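Long-range contact in tautomerase domain-containing protein (Gammaproteobacteria bacterium SG8_31, PDB 7M59), which is of unknown function but belongs to the tautomerase enzymes of the MIF clan, small beta-alpha-beta proteins that here assemble as six chains: residues 1-6 with 38-43. Residues are numbered along the deposited sequence; the frame is centred on the assembly and turned at random.
Sequences PVIQCD and IYVLIR
Pro1 meets Ile38 where the two segments begin to run side by side, its ring atoms CG and CD both resting on Ile38 CG1, while its carbonyl O takes the first interstrand bond, from Tyr39 N at 3.0 Å. Val2 offers its CA-H to Tyr39 O, the same oxygen that accepts from Ile3 N. Ile3 O in turn receives Leu41 N, and the CB of Ile3 lies 4.3 Å from Val40 CG2 on the face covered by helix 13-31. Parallel pairing of neighbouring strands joined through a helix is the beta-alpha-beta unit in textbook form, here strands 2-8 and 39-45: residues 2-6 and 39-43 run parallel, 15° apart, and strands of two other subunits extend the sheet on both sides. Gln4 projects from the other face, where its OE1 accepts both end nitrogens of Arg43, NH1 at 3.0 Å and NH2 at 2.9 Å. OE1 meets the edge of the guanidinium, in its plane, with the amide plane turned 87° against it; NH1 lies on a lone pair, whereas NH2 sits above the carbonyl plane. Cys5 returns to the helix side, SG 4.0 Å from Val40 CG1, while its N bonds to Leu41 O and its O accepts from Arg43 N. At Asp6 the carboxylate forms a side-on, two-nitrogen salt bridge with Arg43: OD1 takes NE in a nearly straight bond, and OD2 takes NH2 at 2.8 Å. A bend at chi3 (-66°) in Arg43 sets NE off the extended line of its chain, and Arg43 NH1 also forms a salt bridge with Asp6 of a third subunit.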
loop_
_atom_site.group_PDB
_atom_site.type_symbol
_atom_site.label_atom_id
_atom_site.label_comp_id
_atom_site.label_asym_id
_atom_site.label_seq_id
_atom_site.Cartn_x
_atom_site.Cartn_y
_atom_site.Cartn_z
ATOM N N PRO A 1 -3.192 14.040 2.426
ATOM C CA PRO A 1 -3.183 12.604 2.762
ATOM C C PRO A 1 -3.406 11.752 1.530
ATOM O O PRO A 1 -3.930 12.249 0.532
ATOM C CB PRO A 1 -4.362 12.454 3.729
ATOM C CG PRO A 1 -5.292 13.581 3.334
ATOM C CD PRO A 1 -4.373 14.722 2.992
ATOM N N VAL A 2 -3.020 10.482 1.595
ATOM C CA VAL A 2 -3.271 9.534 0.516
ATOM C C VAL A 2 -4.318 8.546 1.007
ATOM O O VAL A 2 -4.169 7.972 2.093
ATOM C CB VAL A 2 -1.982 8.810 0.092
ATOM C CG1 VAL A 2 -2.275 7.800 -1.036
ATOM C CG2 VAL A 2 -0.934 9.823 -0.355
ATOM N N ILE A 3 -5.382 8.366 0.223
ATOM C CA ILE A 3 -6.445 7.408 0.531
ATOM C C ILE A 3 -6.456 6.387 -0.595
ATOM O O ILE A 3 -6.852 6.712 -1.720
ATOM C CB ILE A 3 -7.828 8.070 0.668
ATOM C CG1 ILE A 3 -7.758 9.394 1.459
ATOM C CG2 ILE A 3 -8.826 7.074 1.288
ATOM C CD1 ILE A 3 -7.377 9.222 2.933
ATOM N N GLN A 4 -5.996 5.169 -0.314
ATOM C CA GLN A 4 -5.993 4.098 -1.302
ATOM C C GLN A 4 -7.228 3.242 -1.097
ATOM O O GLN A 4 -7.524 2.840 0.031
ATOM C CB GLN A 4 -4.740 3.231 -1.199
ATOM C CG GLN A 4 -3.460 3.986 -1.504
ATOM C CD GLN A 4 -2.244 3.168 -1.144
ATOM O OE1 GLN A 4 -1.802 2.310 -1.921
ATOM N NE2 GLN A 4 -1.699 3.414 0.043
ATOM N N CYS A 5 -7.930 2.956 -2.184
ATOM C CA CYS A 5 -9.197 2.227 -2.140
ATOM C C CYS A 5 -9.058 0.998 -3.022
ATOM O O CYS A 5 -9.086 1.112 -4.250
ATOM C CB CYS A 5 -10.349 3.104 -2.624
ATOM S SG CYS A 5 -10.454 4.692 -1.806
ATOM N N ASP A 6 -8.886 -0.173 -2.411
ATOM C CA ASP A 6 -8.845 -1.431 -3.155
ATOM C C ASP A 6 -10.246 -2.024 -3.132
ATOM O O ASP A 6 -10.684 -2.583 -2.116
ATOM C CB ASP A 6 -7.824 -2.392 -2.562
ATOM C CG ASP A 6 -6.403 -2.026 -2.929
ATOM O OD1 ASP A 6 -5.957 -2.391 -4.046
ATOM O OD2 ASP A 6 -5.743 -1.394 -2.089
ATOM N N ILE A 38 -5.417 16.301 -0.620
ATOM C CA ILE A 38 -6.020 14.971 -0.624
ATOM C C ILE A 38 -5.781 14.306 -1.976
ATOM O O ILE A 38 -5.971 14.921 -3.034
ATOM C CB ILE A 38 -7.520 15.044 -0.300
ATOM C CG1 ILE A 38 -7.727 15.595 1.115
ATOM C CG2 ILE A 38 -8.159 13.673 -0.442
ATOM C CD1 ILE A 38 -9.176 15.865 1.461
ATOM N N TYR A 39 -5.361 13.042 -1.944
ATOM C CA TYR A 39 -5.143 12.255 -3.152
ATOM C C TYR A 39 -5.821 10.910 -2.919
ATOM O O TYR A 39 -5.418 10.161 -2.022
ATOM C CB TYR A 39 -3.646 12.102 -3.428
ATOM C CG TYR A 39 -3.207 11.645 -4.812
ATOM C CD1 TYR A 39 -2.121 12.249 -5.434
ATOM C CD2 TYR A 39 -3.820 10.568 -5.464
ATOM C CE1 TYR A 39 -1.671 11.824 -6.676
ATOM C CE2 TYR A 39 -3.375 10.140 -6.716
ATOM C CZ TYR A 39 -2.298 10.775 -7.308
ATOM O OH TYR A 39 -1.826 10.363 -8.531
ATOM N N VAL A 40 -6.879 10.637 -3.679
ATOM C CA VAL A 40 -7.596 9.368 -3.621
ATOM C C VAL A 40 -7.164 8.521 -4.807
ATOM O O VAL A 40 -7.123 9.001 -5.946
ATOM C CB VAL A 40 -9.119 9.579 -3.625
ATOM C CG1 VAL A 40 -9.834 8.240 -3.595
ATOM C CG2 VAL A 40 -9.534 10.428 -2.436
ATOM N N LEU A 41 -6.839 7.264 -4.544
ATOM C CA LEU A 41 -6.376 6.345 -5.572
ATOM C C LEU A 41 -7.242 5.097 -5.517
ATOM O O LEU A 41 -7.397 4.503 -4.448
ATOM C CB LEU A 41 -4.900 5.995 -5.357
ATOM C CG LEU A 41 -4.366 4.916 -6.291
ATOM C CD1 LEU A 41 -4.274 5.481 -7.711
ATOM C CD2 LEU A 41 -3.013 4.478 -5.791
ATOM N N ILE A 42 -7.813 4.708 -6.657
ATOM C CA ILE A 42 -8.717 3.567 -6.739
ATOM C C ILE A 42 -8.034 2.452 -7.519
ATOM O O ILE A 42 -7.497 2.685 -8.610
ATOM C CB ILE A 42 -10.045 3.946 -7.415
ATOM C CG1 ILE A 42 -10.750 5.055 -6.626
ATOM C CG2 ILE A 42 -10.928 2.708 -7.548
ATOM C CD1 ILE A 42 -11.891 5.721 -7.409
ATOM N N ARG A 43 -8.058 1.242 -6.969
ATOM C CA ARG A 43 -7.590 0.054 -7.669
ATOM C C ARG A 43 -8.690 -0.995 -7.640
ATOM O O ARG A 43 -9.278 -1.242 -6.583
ATOM C CB ARG A 43 -6.319 -0.518 -7.021
ATOM C CG ARG A 43 -5.077 0.346 -7.209
ATOM C CD ARG A 43 -3.841 -0.326 -6.579
ATOM N NE ARG A 43 -3.985 -0.413 -5.124
ATOM C CZ ARG A 43 -3.350 0.365 -4.248
ATOM N NH1 ARG A 43 -2.476 1.295 -4.649
ATOM N NH2 ARG A 43 -3.581 0.207 -2.949
HETATM O O HOH W 1 -7.768 -3.588 -5.666
#